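Local coordinates for protein diaminobutyrate-pyruvate transaminase and L-2,4-diaminobutyrate decarboxylase (Vibrio parahaemolyticus, PDB 2QMA) that probably uses pyridoxal 5'-phosphate in transamination and, through the C-terminal domain described here, in the decarboxylation of L-2,4-diaminobutyrate, at residues Y328-C333 against A377-M382; M113-A118 against F381-N386; V321-L326 against C333-V338; Y140-V145 against D160-S165. All coordinates share one frame; numbering follows the deposited sequence.

Contact 1 of 4, residues Y328-C333 against A377-M382; sequences YQTISC and ALKVFM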
loop_
_atom_site.group_PDB
_atom_site.type_symbol
_atom_site.label_atom_id
_atom_site.label_comp_id
_atom_site.label_asym_id
_atom_site.label_seq_id
_atom_site.Cartn_x
_atom_site.Cartn_y
_atom_site.Cartn_z
ATOM N N TYR A 328 -7.647 5.970 13.846
ATOM C CA TYR A 328 -8.269 6.990 12.970
ATOM C C TYR A 328 -7.419 7.571 11.835
ATOM O O TYR A 328 -7.765 8.612 11.265
ATOM C CB TYR A 328 -8.763 8.148 13.833
ATOM C CG TYR A 328 -9.643 7.698 14.971
ATOM C CD1 TYR A 328 -10.910 7.150 14.725
ATOM C CD2 TYR A 328 -9.253 7.911 16.298
ATOM C CE1 TYR A 328 -11.758 6.776 15.775
ATOM C CE2 TYR A 328 -10.121 7.544 17.380
ATOM C CZ TYR A 328 -11.358 6.963 17.087
ATOM O OH TYR A 328 -12.196 6.587 18.107
ATOM N N GLN A 329 -6.310 6.906 11.507
ATOM C CA GLN A 329 -5.481 7.342 10.395
ATOM C C GLN A 329 -6.152 6.981 9.059
ATOM O O GLN A 329 -6.874 5.987 8.982
ATOM C CB GLN A 329 -4.062 6.714 10.501
ATOM C CG GLN A 329 -3.414 7.004 11.881
ATOM C CD GLN A 329 -3.408 8.507 12.227
ATOM O OE1 GLN A 329 -2.608 9.271 11.688
ATOM N NE2 GLN A 329 -4.322 8.927 13.102
ATOM N N THR A 330 -5.881 7.754 8.008
ATOM C CA THR A 330 -6.348 7.395 6.676
ATOM C C THR A 330 -5.679 6.092 6.141
ATOM O O THR A 330 -4.491 5.799 6.413
ATOM C CB THR A 330 -6.101 8.522 5.658
ATOM O OG1 THR A 330 -4.747 8.930 5.749
ATOM C CG2 THR A 330 -7.018 9.773 5.904
ATOM N N ILE A 331 -6.441 5.310 5.386
ATOM C CA ILE A 331 -5.841 4.160 4.675
ATOM C C ILE A 331 -4.764 4.627 3.692
ATOM O O ILE A 331 -4.993 5.616 3.019
ATOM C CB ILE A 331 -6.933 3.358 3.933
ATOM C CG1 ILE A 331 -7.961 2.810 4.940
ATOM C CG2 ILE A 331 -6.318 2.240 3.045
ATOM C CD1 ILE A 331 -9.364 2.728 4.325
ATOM N N SER A 332 -3.576 3.992 3.591
ATOM C CA SER A 332 -3.045 2.908 4.441
ATOM C C SER A 332 -2.213 3.453 5.581
ATOM O O SER A 332 -1.565 4.518 5.469
ATOM C CB SER A 332 -2.113 2.025 3.601
ATOM O OG SER A 332 -1.278 2.869 2.781
ATOM N N CYS A 333 -2.195 2.723 6.690
ATOM C CA CYS A 333 -1.328 3.114 7.793
ATOM C C CYS A 333 -1.341 1.903 8.714
ATOM O O CYS A 333 -2.277 1.736 9.495
ATOM C CB CYS A 333 -1.857 4.368 8.487
ATOM S SG CYS A 333 -0.659 5.215 9.555
ATOM N N ALA A 377 3.882 7.015 7.680
ATOM C CA ALA A 377 4.272 7.177 9.090
ATOM C C ALA A 377 4.096 8.647 9.485
ATOM O O ALA A 377 4.014 8.966 10.682
ATOM C CB ALA A 377 5.702 6.729 9.297
ATOM N N LEU A 378 4.001 9.531 8.484
ATOM C CA LEU A 378 3.864 10.989 8.770
ATOM C C LEU A 378 2.550 11.219 9.493
ATOM O O LEU A 378 2.492 12.007 10.435
ATOM C CB LEU A 378 4.005 11.887 7.520
ATOM C CG LEU A 378 3.874 13.423 7.768
ATOM C CD1 LEU A 378 5.042 13.975 8.592
ATOM C CD2 LEU A 378 3.728 14.269 6.456
ATOM N N LYS A 379 1.517 10.464 9.103
ATOM C CA LYS A 379 0.209 10.541 9.723
ATOM C C LYS A 379 0.324 10.337 11.250
ATOM O O LYS A 379 -0.175 11.170 11.999
ATOM C CB LYS A 379 -0.741 9.491 9.148
ATOM C CG LYS A 379 -0.952 9.589 7.642
ATOM C CD LYS A 379 -1.570 8.267 7.138
ATOM C CE LYS A 379 -1.482 8.180 5.680
ATOM N NZ LYS A 379 -2.348 7.081 5.156
ATOM N N VAL A 380 0.969 9.246 11.685
ATOM C CA VAL A 380 1.064 8.956 13.115
ATOM C C VAL A 380 1.970 10.014 13.773
ATOM O O VAL A 380 1.702 10.460 14.903
ATOM C CB VAL A 380 1.602 7.536 13.403
ATOM C CG1 VAL A 380 1.594 7.252 14.910
ATOM C CG2 VAL A 380 0.803 6.454 12.644
ATOM N N PHE A 381 3.054 10.395 13.096
ATOM C CA PHE A 381 4.013 11.361 13.642
ATOM C C PHE A 381 3.275 12.666 13.953
ATOM O O PHE A 381 3.421 13.217 15.056
ATOM C CB PHE A 381 5.183 11.548 12.657
ATOM C CG PHE A 381 6.245 12.531 13.090
ATOM C CD1 PHE A 381 7.194 12.183 14.039
ATOM C CD2 PHE A 381 6.352 13.772 12.466
ATOM C CE1 PHE A 381 8.217 13.061 14.380
ATOM C CE2 PHE A 381 7.370 14.653 12.819
ATOM C CZ PHE A 381 8.302 14.292 13.766
HETATM N N MSE A 382 2.444 13.126 13.016
HETATM C CA MSE A 382 1.657 14.360 13.227
HETATM C C MSE A 382 0.527 14.179 14.237
HETATM O O MSE A 382 0.336 15.029 15.121
HETATM C CB MSE A 382 1.121 14.915 11.899
HETATM C CG MSE A 382 2.269 15.237 10.944
HETATM SE SE MSE A 382 1.813 16.243 9.363
HETATM C CE MSE A 382 0.725 17.628 10.198
#

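Contact 2 of 4, residues M113-A118 against F381-N386; sequences MPAVAA and FMTMQN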
loop_
_atom_site.group_PDB
_atom_site.type_symbol
_atom_site.label_atom_id
_atom_site.label_comp_id
_atom_site.label_asym_id
_atom_site.label_seq_id
_atom_site.Cartn_x
_atom_site.Cartn_y
_atom_site.Cartn_z
HETATM N N MSE A 113 -8.246 14.518 11.658
HETATM C CA MSE A 113 -7.767 15.701 10.951
HETATM C C MSE A 113 -6.256 15.721 10.718
HETATM O O MSE A 113 -5.817 16.071 9.619
HETATM C CB MSE A 113 -8.204 16.968 11.684
HETATM C CG MSE A 113 -8.141 18.206 10.800
HETATM SE SE MSE A 113 -9.553 18.137 9.492
HETATM C CE MSE A 113 -11.054 18.564 10.703
ATOM N N PRO A 114 -5.451 15.394 11.748
ATOM C CA PRO A 114 -4.007 15.328 11.551
ATOM C C PRO A 114 -3.532 14.328 10.497
ATOM O O PRO A 114 -2.546 14.606 9.820
ATOM C CB PRO A 114 -3.464 14.947 12.943
ATOM C CG PRO A 114 -4.612 14.499 13.720
ATOM C CD PRO A 114 -5.801 15.209 13.178
ATOM N N ALA A 115 -4.227 13.198 10.374
ATOM C CA ALA A 115 -3.961 12.267 9.255
ATOM C C ALA A 115 -4.329 12.882 7.894
ATOM O O ALA A 115 -3.564 12.757 6.949
ATOM C CB ALA A 115 -4.650 10.971 9.468
ATOM N N VAL A 116 -5.468 13.572 7.801
ATOM C CA VAL A 116 -5.850 14.227 6.539
ATOM C C VAL A 116 -4.838 15.338 6.134
ATOM O O VAL A 116 -4.427 15.413 4.979
ATOM C CB VAL A 116 -7.323 14.697 6.577
ATOM C CG1 VAL A 116 -7.743 15.419 5.252
ATOM C CG2 VAL A 116 -8.234 13.530 6.835
ATOM N N ALA A 117 -4.422 16.178 7.078
ATOM C CA ALA A 117 -3.411 17.216 6.798
ATOM C C ALA A 117 -2.133 16.516 6.357
ATOM O O ALA A 117 -1.523 16.930 5.381
ATOM C CB ALA A 117 -3.134 18.073 8.031
ATOM N N ALA A 118 -1.726 15.463 7.077
ATOM C CA ALA A 118 -0.504 14.712 6.731
ATOM C C ALA A 118 -0.532 14.212 5.273
ATOM O O ALA A 118 0.485 14.270 4.573
ATOM C CB ALA A 118 -0.270 13.538 7.723
ATOM N N PHE A 381 3.054 10.395 13.096
ATOM C CA PHE A 381 4.013 11.361 13.642
ATOM C C PHE A 381 3.275 12.666 13.953
ATOM O O PHE A 381 3.421 13.217 15.056
ATOM C CB PHE A 381 5.183 11.548 12.657
ATOM C CG PHE A 381 6.245 12.531 13.090
ATOM C CD1 PHE A 381 7.194 12.183 14.039
ATOM C CD2 PHE A 381 6.352 13.772 12.466
ATOM C CE1 PHE A 381 8.217 13.061 14.380
ATOM C CE2 PHE A 381 7.370 14.653 12.819
ATOM C CZ PHE A 381 8.302 14.292 13.766
HETATM N N MSE A 382 2.444 13.126 13.016
HETATM C CA MSE A 382 1.657 14.360 13.227
HETATM C C MSE A 382 0.527 14.179 14.237
HETATM O O MSE A 382 0.336 15.029 15.121
HETATM C CB MSE A 382 1.121 14.915 11.899
HETATM C CG MSE A 382 2.269 15.237 10.944
HETATM SE SE MSE A 382 1.813 16.243 9.363
HETATM C CE MSE A 382 0.725 17.628 10.198
ATOM N N THR A 383 -0.187 13.062 14.131
ATOM C CA THR A 383 -1.285 12.750 15.042
ATOM C C THR A 383 -0.851 12.744 16.527
ATOM O O THR A 383 -1.566 13.320 17.398
ATOM C CB THR A 383 -1.950 11.412 14.653
ATOM O OG1 THR A 383 -2.826 11.610 13.522
ATOM C CG2 THR A 383 -2.727 10.840 15.826
HETATM N N MSE A 384 0.307 12.140 16.823
HETATM C CA MSE A 384 0.785 12.068 18.230
HETATM C C MSE A 384 1.295 13.402 18.804
HETATM O O MSE A 384 1.346 13.588 20.035
HETATM C CB MSE A 384 1.816 10.953 18.413
HETATM C CG MSE A 384 1.228 9.547 18.134
HETATM SE SE MSE A 384 -0.478 9.167 18.992
HETATM C CE MSE A 384 -1.673 9.700 17.635
ATOM N N GLN A 385 1.717 14.294 17.917
ATOM C CA GLN A 385 2.085 15.657 18.321
ATOM C C GLN A 385 0.888 16.545 18.627
ATOM O O GLN A 385 0.991 17.465 19.466
ATOM C CB GLN A 385 2.938 16.331 17.260
ATOM C CG GLN A 385 4.345 15.780 17.136
ATOM C CD GLN A 385 5.046 16.501 16.009
ATOM O OE1 GLN A 385 5.392 17.674 16.140
ATOM N NE2 GLN A 385 5.186 15.830 14.867
ATOM N N ASN A 386 -0.217 16.262 17.940
ATOM C CA ASN A 386 -1.417 17.094 17.885
ATOM C C ASN A 386 -2.499 16.598 18.879
ATOM O O ASN A 386 -2.709 17.189 19.942
ATOM C CB ASN A 386 -1.924 17.125 16.429
ATOM C CG ASN A 386 -3.285 17.800 16.263
ATOM O OD1 ASN A 386 -4.141 17.313 15.499
ATOM N ND2 ASN A 386 -3.497 18.933 16.967
#

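Contact 3 of 4, residues V321-L326 against C333-V338; sequences VDFHKL and CGALLV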
loop_
_atom_site.group_PDB
_atom_site.type_symbol
_atom_site.label_atom_id
_atom_site.label_comp_id
_atom_site.label_asym_id
_atom_site.label_seq_id
_atom_site.Cartn_x
_atom_site.Cartn_y
_atom_site.Cartn_z
ATOM N N VAL A 321 -0.297 -3.901 13.880
ATOM C CA VAL A 321 -0.975 -2.713 14.409
ATOM C C VAL A 321 -1.573 -2.006 13.171
ATOM O O VAL A 321 -0.854 -1.744 12.207
ATOM C CB VAL A 321 0.027 -1.725 15.119
ATOM C CG1 VAL A 321 -0.749 -0.550 15.718
ATOM C CG2 VAL A 321 0.889 -2.421 16.165
ATOM N N ASP A 322 -2.886 -1.790 13.167
ATOM C CA ASP A 322 -3.535 -1.053 12.079
ATOM C C ASP A 322 -3.979 0.303 12.540
ATOM O O ASP A 322 -4.969 0.389 13.257
ATOM C CB ASP A 322 -4.762 -1.801 11.571
ATOM C CG ASP A 322 -4.577 -2.319 10.191
ATOM O OD1 ASP A 322 -3.446 -2.151 9.677
ATOM O OD2 ASP A 322 -5.537 -2.911 9.629
ATOM N N PHE A 323 -3.251 1.349 12.143
ATOM C CA PHE A 323 -3.600 2.711 12.526
ATOM C C PHE A 323 -4.846 3.226 11.807
ATOM O O PHE A 323 -5.517 4.131 12.304
ATOM C CB PHE A 323 -2.436 3.646 12.262
ATOM C CG PHE A 323 -1.172 3.240 12.958
ATOM C CD1 PHE A 323 -1.035 3.432 14.322
ATOM C CD2 PHE A 323 -0.134 2.644 12.238
ATOM C CE1 PHE A 323 0.122 3.041 14.976
ATOM C CE2 PHE A 323 1.022 2.241 12.858
ATOM C CZ PHE A 323 1.169 2.444 14.234
ATOM N N HIS A 324 -5.153 2.647 10.646
ATOM C CA HIS A 324 -6.302 3.081 9.909
ATOM C C HIS A 324 -7.560 2.405 10.386
ATOM O O HIS A 324 -8.581 2.471 9.726
ATOM C CB HIS A 324 -6.114 2.975 8.377
ATOM C CG HIS A 324 -5.760 1.609 7.890
ATOM N ND1 HIS A 324 -6.608 0.524 8.001
ATOM C CD2 HIS A 324 -4.673 1.166 7.220
ATOM C CE1 HIS A 324 -6.051 -0.532 7.436
ATOM N NE2 HIS A 324 -4.871 -0.171 6.965
ATOM N N LYS A 325 -7.480 1.737 11.531
ATOM C CA LYS A 325 -8.680 1.313 12.222
ATOM C C LYS A 325 -8.920 2.273 13.421
ATOM O O LYS A 325 -9.314 3.445 13.231
ATOM C CB LYS A 325 -8.628 -0.188 12.595
ATOM C CG LYS A 325 -8.785 -1.122 11.375
ATOM C CD LYS A 325 -8.526 -2.577 11.726
ATOM C CE LYS A 325 -9.041 -3.546 10.686
ATOM N NZ LYS A 325 -8.299 -3.678 9.405
ATOM N N LEU A 326 -8.656 1.812 14.636
ATOM C CA LEU A 326 -9.068 2.563 15.805
ATOM C C LEU A 326 -8.148 3.746 16.128
ATOM O O LEU A 326 -8.475 4.583 16.975
ATOM C CB LEU A 326 -9.149 1.591 16.983
ATOM C CG LEU A 326 -10.044 1.767 18.196
ATOM C CD1 LEU A 326 -11.466 2.251 17.903
ATOM C CD2 LEU A 326 -9.987 0.450 19.038
ATOM N N CYS A 333 -2.195 2.723 6.690
ATOM C CA CYS A 333 -1.328 3.114 7.793
ATOM C C CYS A 333 -1.341 1.903 8.714
ATOM O O CYS A 333 -2.277 1.736 9.495
ATOM C CB CYS A 333 -1.857 4.368 8.487
ATOM S SG CYS A 333 -0.659 5.215 9.555
ATOM N N GLY A 334 -0.339 1.042 8.583
ATOM C CA GLY A 334 -0.205 -0.097 9.519
ATOM C C GLY A 334 1.269 -0.364 9.770
ATOM O O GLY A 334 2.116 0.197 9.096
ATOM N N ALA A 335 1.599 -1.209 10.733
ATOM C CA ALA A 335 3.036 -1.580 10.925
ATOM C C ALA A 335 3.082 -2.989 11.449
ATOM O O ALA A 335 2.101 -3.493 11.981
ATOM C CB ALA A 335 3.697 -0.678 11.922
ATOM N N LEU A 336 4.245 -3.579 11.326
ATOM C CA LEU A 336 4.533 -4.831 11.946
ATOM C C LEU A 336 5.695 -4.616 12.875
ATOM O O LEU A 336 6.776 -4.184 12.439
ATOM C CB LEU A 336 4.933 -5.837 10.896
ATOM C CG LEU A 336 5.213 -7.217 11.554
ATOM C CD1 LEU A 336 3.869 -7.970 11.832
ATOM C CD2 LEU A 336 6.176 -7.996 10.711
ATOM N N LEU A 337 5.497 -4.959 14.150
ATOM C CA LEU A 337 6.572 -4.848 15.140
ATOM C C LEU A 337 7.106 -6.235 15.442
ATOM O O LEU A 337 6.353 -7.248 15.421
ATOM C CB LEU A 337 6.068 -4.209 16.441
ATOM C CG LEU A 337 5.265 -2.900 16.265
ATOM C CD1 LEU A 337 4.798 -2.449 17.649
ATOM C CD2 LEU A 337 6.125 -1.794 15.576
ATOM N N VAL A 338 8.398 -6.289 15.704
ATOM C CA VAL A 338 9.016 -7.522 16.144
ATOM C C VAL A 338 9.835 -7.308 17.421
ATOM O O VAL A 338 10.444 -6.243 17.616
ATOM C CB VAL A 338 9.920 -8.243 15.028
ATOM C CG1 VAL A 338 9.056 -8.628 13.756
ATOM C CG2 VAL A 338 11.186 -7.452 14.707
#

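Contact 4 of 4, residues Y140-V145 against D160-S165; sequences YVEQKV and DGIFTS. With EDO (1,2-ethanediol), chain C.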
loop_
_atom_site.group_PDB
_atom_site.type_symbol
_atom_site.label_atom_id
_atom_site.label_comp_id
_atom_site.label_asym_id
_atom_site.label_seq_id
_atom_site.Cartn_x
_atom_site.Cartn_y
_atom_site.Cartn_z
ATOM N N TYR A 140 13.787 8.963 8.776
ATOM C CA TYR A 140 13.989 9.137 10.202
ATOM C C TYR A 140 12.651 9.295 10.929
ATOM O O TYR A 140 12.509 8.799 12.042
ATOM C CB TYR A 140 14.884 10.336 10.457
ATOM C CG TYR A 140 16.281 10.225 9.917
ATOM C CD1 TYR A 140 17.072 9.101 10.159
ATOM C CD2 TYR A 140 16.839 11.283 9.196
ATOM C CE1 TYR A 140 18.378 9.040 9.676
ATOM C CE2 TYR A 140 18.146 11.226 8.731
ATOM C CZ TYR A 140 18.891 10.119 8.957
ATOM O OH TYR A 140 20.183 10.086 8.468
ATOM N N VAL A 141 11.679 9.964 10.289
ATOM C CA VAL A 141 10.311 10.069 10.835
ATOM C C VAL A 141 9.733 8.676 11.068
ATOM O O VAL A 141 9.279 8.386 12.170
ATOM C CB VAL A 141 9.366 10.915 9.949
ATOM C CG1 VAL A 141 7.885 10.786 10.370
ATOM C CG2 VAL A 141 9.829 12.437 9.961
ATOM N N GLU A 142 9.747 7.833 10.025
ATOM C CA GLU A 142 9.288 6.440 10.155
ATOM C C GLU A 142 10.013 5.708 11.317
ATOM O O GLU A 142 9.347 5.073 12.169
ATOM C CB GLU A 142 9.434 5.640 8.848
ATOM C CG GLU A 142 8.806 4.258 9.049
ATOM C CD GLU A 142 8.600 3.423 7.822
ATOM O OE1 GLU A 142 8.106 3.932 6.788
ATOM O OE2 GLU A 142 8.873 2.204 7.949
ATOM N N GLN A 143 11.355 5.770 11.365
ATOM C CA GLN A 143 12.057 5.070 12.442
ATOM C C GLN A 143 11.676 5.595 13.853
ATOM O O GLN A 143 11.523 4.828 14.795
ATOM C CB GLN A 143 13.570 5.099 12.253
ATOM C CG GLN A 143 14.289 4.123 13.223
ATOM C CD GLN A 143 13.999 2.633 12.925
ATOM O OE1 GLN A 143 14.185 2.168 11.809
ATOM N NE2 GLN A 143 13.545 1.896 13.940
ATOM N N LYS A 144 11.538 6.901 13.973
ATOM C CA LYS A 144 11.118 7.567 15.215
ATOM C C LYS A 144 9.762 6.993 15.693
ATOM O O LYS A 144 9.603 6.655 16.874
ATOM C CB LYS A 144 11.000 9.088 14.956
ATOM C CG LYS A 144 10.306 9.932 16.036
ATOM C CD LYS A 144 10.903 9.783 17.443
ATOM C CE LYS A 144 10.403 10.930 18.341
ATOM N NZ LYS A 144 10.752 10.754 19.812
ATOM N N VAL A 145 8.788 6.950 14.768
ATOM C CA VAL A 145 7.428 6.473 15.079
ATOM C C VAL A 145 7.504 4.988 15.452
ATOM O O VAL A 145 6.845 4.535 16.414
ATOM C CB VAL A 145 6.452 6.685 13.885
ATOM C CG1 VAL A 145 5.139 5.911 14.085
ATOM C CG2 VAL A 145 6.191 8.154 13.600
ATOM N N ASP A 160 12.081 -3.860 16.825
ATOM C CA ASP A 160 12.055 -2.926 15.689
ATOM C C ASP A 160 10.746 -3.157 14.951
ATOM O O ASP A 160 9.935 -3.984 15.378
ATOM C CB ASP A 160 13.294 -3.120 14.786
ATOM C CG ASP A 160 13.582 -1.923 13.875
ATOM O OD1 ASP A 160 12.872 -0.872 13.950
ATOM O OD2 ASP A 160 14.570 -2.060 13.094
ATOM N N GLY A 161 10.515 -2.423 13.858
ATOM C CA GLY A 161 9.289 -2.557 13.122
ATOM C C GLY A 161 9.449 -1.901 11.769
ATOM O O GLY A 161 10.495 -1.299 11.479
ATOM N N ILE A 162 8.420 -2.018 10.941
ATOM C CA ILE A 162 8.347 -1.260 9.700
ATOM C C ILE A 162 6.903 -1.041 9.362
ATOM O O ILE A 162 6.044 -1.898 9.633
ATOM C CB ILE A 162 8.825 -2.000 8.444
ATOM C CG1 ILE A 162 9.172 -3.443 8.716
ATOM C CG2 ILE A 162 9.670 -1.048 7.453
ATOM C CD1 ILE A 162 7.871 -4.189 8.731
ATOM N N PHE A 163 6.647 0.039 8.646
ATOM C CA PHE A 163 5.291 0.337 8.249
ATOM C C PHE A 163 4.926 -0.498 7.047
ATOM O O PHE A 163 5.766 -0.751 6.197
ATOM C CB PHE A 163 5.132 1.828 7.945
ATOM C CG PHE A 163 4.716 2.637 9.132
ATOM C CD1 PHE A 163 5.591 2.829 10.209
ATOM C CD2 PHE A 163 3.417 3.187 9.185
ATOM C CE1 PHE A 163 5.186 3.606 11.322
ATOM C CE2 PHE A 163 3.002 3.990 10.276
ATOM C CZ PHE A 163 3.880 4.182 11.350
ATOM N N THR A 164 3.682 -0.941 7.014
ATOM C CA THR A 164 3.165 -1.811 5.965
ATOM C C THR A 164 1.863 -1.172 5.407
ATOM O O THR A 164 1.377 -0.155 5.921
ATOM C CB THR A 164 2.790 -3.205 6.530
ATOM O OG1 THR A 164 1.681 -3.039 7.428
ATOM C CG2 THR A 164 3.974 -3.865 7.237
ATOM N N SER A 165 1.285 -1.778 4.380
ATOM C CA SER A 165 -0.018 -1.328 3.865
ATOM C C SER A 165 -1.233 -1.597 4.786
ATOM O O SER A 165 -2.332 -1.078 4.538
ATOM C CB SER A 165 -0.271 -1.965 2.529
ATOM O OG SER A 165 -0.435 -3.345 2.733
HETATM C C1 EDO C . 12.279 7.548 20.829
HETATM O O1 EDO C . 12.723 8.601 19.934
HETATM C C2 EDO C . 10.800 7.198 20.686
HETATM O O2 EDO C . 9.974 8.349 20.861
HETATM O O HOH W 1 12.905 -0.373 10.828
#

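Contact 1 of 4, residues Y328-C333 against A377-M382
The amide of Gln329 meets Lys379 through its oxygen end: OE1 lies 3.2 Å from Lys379 CB and 3.1 Å from Lys379 O. The last pair is two acceptors side by side, which is not a bond; OE1 instead shares a hydrogen bond with Thr383 OG1, while NE2 turns back to the carbonyl of Phe327. The two side chains slide past each other in opposite directions. That of Lys379 leaves the helix with CG beside the backbone N (chi1 -58°), runs extended beyond CG and crosses Thr330 at about a right angle. Its NZ gives a hydrogen bond to Thr330 O (2.8 Å), from above the carbonyl plane, and another to Ser332 O (2.7 Å), an oxygen whose position is less certain. Between these carbonyls the Ile331–Ser332 peptide is cis. Nearer the helix, Cys333 SG packs 4.0 Å from Lys379 CD and 3.6 Å from Val380 CG2. Glu119 and Asp376 add salt bridges to NZ. Two carboxylates and Thr330 O thus pay for a buried ammonium, with Ser332 O less certain; this would favour its charged form and ties the loop after the predicted cofactor lysine to helix 377-386.

Contact 2 of 4, residues M113-A118 against F381-N386
Pro114 and Thr383 mark the place where helices 113-118 and 381-386 come together: their CA atoms are 5.1 Å apart, the segment axes approach to 8.3 Å, and the N-to-C directions make an angle of 139°, closer to antiparallel than to perpendicular. The ring of Pro114, in the first turn of its helix, fills most of the contact on its side. Its CG touches two oxygens of the opposite helix, Thr383 OG1 and Asn386 OD1, each at 3.4 Å. The hydroxyl lies beside the backbone N of its own residue (chi1 -78°), whereas Asn386 CG stands anti to N (chi1 172°), and its side chain crosses the proline ring at about a right angle, with OD1 also 3.5 Å from Pro114 CD. One helical turn further, the partners are apolar. Met382, present as selenomethionine, lays SE 3.8 Å from Ala118 CB; the bend at chi3 places CE, which lies 4.4 Å from Ala117 CB. The small alanines allow the selenium to lie close to the helix backbone.

Thr383 OG1, already bonded to Gln329, and Asn386 ND2 have hydrogen-bond partners outside the two segments, that of ND2 being the carbonyl of Ala78 of the second subunit. Met382 also packs on Ile84 of that subunit, which places this helix pair beside the dimer interface. Chemically, the pair is held by van der Waals packing, to which the mildly positive C-H groups of the proline ring, turned to two oxygens, may add a weak electrostatic attraction.

Contact 3 of 4, residues V321-L326 against C333-V338
Cys333 O is gripped by two successive backbone amides: Phe323 N at 2.8 Å and His324 N at 3.2 Å. Both bonds are weak, bent to 125° and 135° at the hydrogen, the two amides sharing the one oxygen. Beyond it regular pairing takes over. First comes the non-hydrogen-bonded pair of Asp322 and Gly334, where Asp322 OD1 comes within 3.8 Å of Gly334 CA. Val321 and Ala335 then form an antiparallel hydrogen-bonded pair, with Ala335 N 2.9 Å from Val321 O and Val321 N returning a bond to Ala335 O.

Cys333 SG sits against Phe323 CB (3.6 Å) and lies obliquely to the aromatic ring, a cysteine sulfur-aromatic contact with SG 4.7 Å from the ring centroid. Val321 CG1 lies over one face of this ring, offset toward the rim, while Cys333 O is at its edge. On the sheet face that carries Val321 and Ala335, Phe323 CE2 reaches Ala335 CB, and Val321 CG2 meets Leu337 CD1. His324 takes the crowded first torsion, its CG between N and the carbonyl carbon (chi1 57°), and its ring edge approaches Cys333 N, with CD2 3.0 Å away.

A type I turn from Asp322 to Lys325 ends the strand, and Lys325 NZ makes a salt bridge back to Asp322 OD2. Lys325 is the predicted pyridoxal phosphate attachment point, unmodified here. A hairpin carrying this lysine just after one strand, with the next strand antiparallel to it, is characteristic of the large domain of fold-type I pyridoxal phosphate enzymes.

Contact 4 of 4, residues Y140-V145 against D160-S165
Helix 140-145 lies across strand 160-164, the segment axes 8.5 Å apart at closest and inclined by 121°, with the CA atoms of Glu142 and Phe163 the closest pair (7.5 Å). Glu142 carries the centre. Its CG stands anti to the backbone N (chi1 -175°) and the extended chain runs past Phe163 in the opposite direction, CG resting 3.7 Å from the ring atom CD1. At its end OE2 accepts a nearly straight hydrogen bond from Phe163 N (3.2 Å), the donor standing above the carboxylate plane. Ile162 CG2 packs on the same oxygen, and OE1 makes a salt bridge with Lys373.

Val145 CG1 meets the edge of the Phe163 ring in its plane, 3.5 Å from CZ. The ring, carried by the sheet, points to helix 136-152 and also meets Phe323, just past strand 318-322, with planes nearly parallel. Strand 160-164 is the outermost strand, within this chain, of the seven-stranded mixed sheet that forms the core of fold-type I pyridoxal phosphate enzymes, and the helix leading into it packs against one face.

Toward the start of the strand a second polar link forms. Gln143 NE2 donates to Asp160 OD1 (2.8 Å) in its own amide plane, meeting the carboxylate on its syn side, somewhat out of its plane; the same oxygen takes a weak bond from Gly161 N. A water joins Gln143 OE1 to Gly161 O. Lys144 points elsewhere: its NZ clasps both hydroxyls of a 1,2-ethanediol molecule, probably from the crystallisation liquor, and bonds to the carbonyl of Asn69 of the second subunit.

From the N terminus, helix 113-125 comes first and waits longest for its partner: contact 2 closes a loop of more than 260 residues, which encloses both contact 4 and contact 3. Contact 4 is a short closure, joining helix 136-152 to the edge strand that follows it. Contact 3 is shorter still, the hairpin of strands 318-322 and 334-338, whose second strand pairs with 160-164 in the same sheet. Contact 1 opens in the hairpin loop and crosses contact 3, sharing Cys333, before ending on helix 377-386, where contact 2 also ends. That helix thus links the sheet, the loop after the predicted cofactor lysine and the subunit interface.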